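Side-chain contacts in Hia (Haemophilus influenzae, PDB 1S7M), which probably mediates adhesion to host cells as a homotrimeric autotransporter of the bacterial outer membrane, the present chain being one binding-domain fragment of it: residues S69-N72 with L73-N77; V98-D101 with N102-A105. One frame throughout, in Å; residues are numbered along the deposited sequence.

Contact 1: residues S69-N72 with L73-N77; sequences SADN and LTKQN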
loop_
_atom_site.group_PDB
_atom_site.type_symbol
_atom_site.label_atom_id
_atom_site.label_comp_id
_atom_site.label_asym_id
_atom_site.label_seq_id
_atom_site.Cartn_x
_atom_site.Cartn_y
_atom_site.Cartn_z
ATOM N N SER A 69 -14.642 1.037 17.313
ATOM C CA SER A 69 -14.799 -0.379 17.670
ATOM C C SER A 69 -13.674 -0.701 18.672
ATOM O O SER A 69 -12.682 0.048 18.786
ATOM C CB SER A 69 -14.619 -1.274 16.432
ATOM O OG SER A 69 -13.250 -1.310 16.013
ATOM N N ALA A 70 -13.801 -1.813 19.382
ATOM C CA ALA A 70 -12.784 -2.200 20.359
ATOM C C ALA A 70 -11.406 -2.385 19.692
ATOM O O ALA A 70 -10.379 -1.935 20.209
ATOM C CB ALA A 70 -13.208 -3.500 21.072
ATOM N N ASP A 71 -11.389 -3.041 18.539
ATOM C CA ASP A 71 -10.134 -3.243 17.833
ATOM C C ASP A 71 -9.475 -1.926 17.415
ATOM O O ASP A 71 -8.264 -1.731 17.617
ATOM C CB ASP A 71 -10.346 -4.111 16.595
ATOM C CG ASP A 71 -9.024 -4.452 15.910
ATOM O OD1 ASP A 71 -8.625 -3.746 14.958
ATOM O OD2 ASP A 71 -8.369 -5.410 16.362
ATOM N N ASN A 72 -10.255 -1.009 16.846
ATOM C CA ASN A 72 -9.668 0.252 16.398
ATOM C C ASN A 72 -9.140 1.060 17.566
ATOM O O ASN A 72 -8.059 1.642 17.485
ATOM C CB ASN A 72 -10.672 1.095 15.594
ATOM C CG ASN A 72 -10.003 1.887 14.474
ATOM O OD1 ASN A 72 -10.145 3.116 14.366
ATOM N ND2 ASN A 72 -9.253 1.173 13.621
ATOM N N LEU A 73 -9.888 1.096 18.664
ATOM C CA LEU A 73 -9.459 1.860 19.845
ATOM C C LEU A 73 -8.192 1.275 20.502
ATOM O O LEU A 73 -7.309 2.015 20.930
ATOM C CB LEU A 73 -10.602 1.927 20.881
ATOM C CG LEU A 73 -10.325 2.760 22.143
ATOM C CD1 LEU A 73 -9.879 4.158 21.753
ATOM C CD2 LEU A 73 -11.602 2.842 23.019
ATOM N N THR A 74 -8.123 -0.051 20.586
ATOM C CA THR A 74 -6.984 -0.735 21.180
ATOM C C THR A 74 -5.710 -0.334 20.432
ATOM O O THR A 74 -4.694 0.032 21.039
ATOM C CB THR A 74 -7.143 -2.261 21.063
ATOM O OG1 THR A 74 -8.281 -2.680 21.814
ATOM C CG2 THR A 74 -5.926 -2.983 21.599
ATOM N N LYS A 75 -5.790 -0.395 19.105
ATOM C CA LYS A 75 -4.653 -0.061 18.271
ATOM C C LYS A 75 -4.332 1.415 18.435
ATOM O O LYS A 75 -3.154 1.793 18.488
ATOM C CB LYS A 75 -4.949 -0.440 16.807
ATOM C CG LYS A 75 -4.930 -1.966 16.586
ATOM C CD LYS A 75 -5.479 -2.397 15.233
ATOM C CE LYS A 75 -5.291 -3.908 15.070
ATOM N NZ LYS A 75 -6.080 -4.464 13.932
ATOM N N GLN A 76 -5.375 2.243 18.527
ATOM C CA GLN A 76 -5.188 3.685 18.691
ATOM C C GLN A 76 -4.322 3.977 19.921
ATOM O O GLN A 76 -3.438 4.817 19.864
ATOM C CB GLN A 76 -6.540 4.408 18.867
ATOM C CG GLN A 76 -6.414 5.868 19.342
ATOM C CD GLN A 76 -5.809 6.816 18.310
ATOM O OE1 GLN A 76 -5.558 6.445 17.165
ATOM N NE2 GLN A 76 -5.575 8.051 18.716
ATOM N N ASN A 77 -4.586 3.275 21.022
ATOM C CA ASN A 77 -3.825 3.475 22.251
ATOM C C ASN A 77 -2.557 2.608 22.437
ATOM O O ASN A 77 -1.807 2.850 23.372
ATOM C CB ASN A 77 -4.722 3.249 23.473
ATOM C CG ASN A 77 -5.967 4.119 23.466
ATOM O OD1 ASN A 77 -5.897 5.330 23.310
ATOM N ND2 ASN A 77 -7.114 3.492 23.642
HETATM O O HOH W 1 -7.227 -7.356 14.671
#
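K75 and D71 close a salt bridge along one flank of helix 70-77, one turn apart. The lysine can be followed outward. The CB of K75 lies 3.6 Å from D71 O, the carbonyl that also accepts the backbone N-H of K75. CG, placed anti to its own carbonyl carbon (chi1 -72°), stays beside that oxygen, and the extended chain then leans CD and CE against the carboxylate, with K75 CE 3.3 Å from D71 OD1. K75 NZ ends 2.8 Å from D71 OD1, on the lone pair that faces OD2. A water takes a hydrogen from K75 NZ and gives one to D71 OD2, so both carboxylate oxygens are tied to the ammonium, one directly and one through solvent.

T74 makes a second side-chain link one turn back. Its OG1 donates to A70 O at 2.7 Å from above the carbonyl plane, while T74 N donates to the same oxygen from the opposite face, giving this first-turn carbonyl two donors from T74. S69 is the N-cap: S69 OG accepts from N72 N at 3.1 Å in a nearly straight bond (166°), and S69 O starts the helical pattern by accepting from L73 N.

The helix falls in the region matching the HiaBD2_N (GIN) family of trimeric autotransporter adhesins. The buried N72 faces the rest of the subunit, where its OD1 meets N86 ND2 beside F58 and F63. Q76 grips the loop after strand 56-57 through G59 N and D60 O, and K75 NZ has a weak bond to A136 O of a second subunit, in the turn between strands 129-134 and 138-143.

Contact 2: residues V98-D101 with N102-A105; sequences VVAD and NTAA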
loop_
_atom_site.group_PDB
_atom_site.type_symbol
_atom_site.label_atom_id
_atom_site.label_comp_id
_atom_site.label_asym_id
_atom_site.label_seq_id
_atom_site.Cartn_x
_atom_site.Cartn_y
_atom_site.Cartn_z
ATOM N N VAL A 98 -14.915 6.753 7.893
ATOM C CA VAL A 98 -14.714 8.186 7.705
ATOM C C VAL A 98 -14.217 8.431 6.258
ATOM O O VAL A 98 -14.610 9.407 5.608
ATOM C CB VAL A 98 -13.672 8.725 8.708
ATOM C CG1 VAL A 98 -13.233 10.140 8.308
ATOM C CG2 VAL A 98 -14.280 8.727 10.134
ATOM N N VAL A 99 -13.345 7.541 5.774
ATOM C CA VAL A 99 -12.798 7.637 4.417
ATOM C C VAL A 99 -13.413 6.536 3.559
ATOM O O VAL A 99 -13.269 5.354 3.865
ATOM C CB VAL A 99 -11.245 7.432 4.409
ATOM C CG1 VAL A 99 -10.696 7.649 2.994
ATOM C CG2 VAL A 99 -10.576 8.364 5.420
ATOM N N ALA A 100 -14.087 6.921 2.487
ATOM C CA ALA A 100 -14.717 5.960 1.588
ATOM C C ALA A 100 -13.625 5.266 0.743
ATOM O O ALA A 100 -12.538 5.823 0.528
ATOM C CB ALA A 100 -15.698 6.701 0.647
ATOM N N ASP A 101 -13.935 4.065 0.270
ATOM C CA ASP A 101 -13.023 3.302 -0.567
ATOM C C ASP A 101 -12.577 4.075 -1.794
ATOM O O ASP A 101 -11.386 4.095 -2.128
ATOM C CB ASP A 101 -13.675 2.022 -1.070
ATOM C CG ASP A 101 -13.795 0.966 -0.002
ATOM O OD1 ASP A 101 -13.092 1.035 1.037
ATOM O OD2 ASP A 101 -14.599 0.046 -0.224
ATOM N N ASN A 102 -13.537 4.690 -2.476
ATOM C CA ASN A 102 -13.234 5.402 -3.700
ATOM C C ASN A 102 -12.691 6.809 -3.474
ATOM O O ASN A 102 -13.236 7.795 -3.968
ATOM C CB ASN A 102 -14.459 5.407 -4.612
ATOM C CG ASN A 102 -14.939 3.995 -4.938
ATOM O OD1 ASN A 102 -14.249 3.010 -4.645
ATOM N ND2 ASN A 102 -16.132 3.889 -5.541
ATOM N N THR A 103 -11.603 6.864 -2.714
ATOM C CA THR A 103 -10.907 8.099 -2.390
ATOM C C THR A 103 -9.428 7.836 -2.727
ATOM O O THR A 103 -8.887 6.775 -2.437
ATOM C CB THR A 103 -11.086 8.441 -0.882
ATOM O OG1 THR A 103 -12.487 8.425 -0.564
ATOM C CG2 THR A 103 -10.523 9.816 -0.557
ATOM N N ALA A 104 -8.789 8.794 -3.375
ATOM C CA ALA A 104 -7.393 8.637 -3.739
ATOM C C ALA A 104 -6.508 8.535 -2.510
ATOM O O ALA A 104 -6.644 9.303 -1.545
ATOM C CB ALA A 104 -6.953 9.811 -4.593
ATOM N N ALA A 105 -5.612 7.558 -2.537
ATOM C CA ALA A 105 -4.664 7.379 -1.454
ATOM C C ALA A 105 -3.396 8.204 -1.780
ATOM O O ALA A 105 -3.108 8.480 -2.940
ATOM C CB ALA A 105 -4.323 5.926 -1.302
HETATM O O HOH W 2 -13.733 9.815 1.450
HETATM O O HOH W 3 -11.719 1.751 -4.568
#
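T103 folds back over A100 across an inverse gamma turn centred on N102, in the loop between strand 85-86 and helix 107-111. The turn is closed by a weak hydrogen bond from T103 N to D101 O (2.8 Å, 149° at the hydrogen); it kinks the chain, and the threonine side chain points back toward the residues before the turn. T103 OG1, anti to its carbonyl carbon (chi1 -52°), donates to A100 O at 2.8 Å. The hydroxyl approaches well above the plane of that carbonyl, 44° out of it and away from the lone pairs.

V99 and T103 meet with their side chains at about a right angle. The contact is made by one branch of the valine: V99 CG1 packs 4.0 Å from T103 CB, with T103 OG1 and CG2 scarcely farther. The same OG1 that bonds A100 O also lies 3.8 Å from A100 CB.

D101 and N102, adjacent in the turn, hold their side chains elsewhere. The carboxylate of D101 leads away from the turn to a salt bridge between its OD1 and R111 NH1 of the second subunit, and the same arginine hydrogen-bonds V99 O through NH2. Backbone bonds from D101 through A105 to that subunit make this loop part of the trimer interface. N102 OD1 lies 3.5 Å from D101 C and receives a water that also gives a weak bond to D101 O.

Another water bridges T103 and A100: it donates to T103 OG1 at 2.7 Å and accepts from A100 N at 3.1 Å.

In the fold
The two contacts follow one another along the chain, with strand 85-86 between them. Their centres are about 20 Å apart and their nearest atoms about 8 Å, so they do not touch. Contact 1 lies at the surface, its centre about 18 Å from the centre of the chain; contact 2 is partly buried, its centre about 12 Å away. In each, a threonine hydroxyl bonds a carbonyl earlier in the chain, four residues back in the helix and three across the turn. Both also reach a second subunit: contact 1 through one weak lysine bond, contact 2 through most of its residues, and A105 bonds the third subunit as well through its backbone, which places 98-105 much more firmly in the trimer interface.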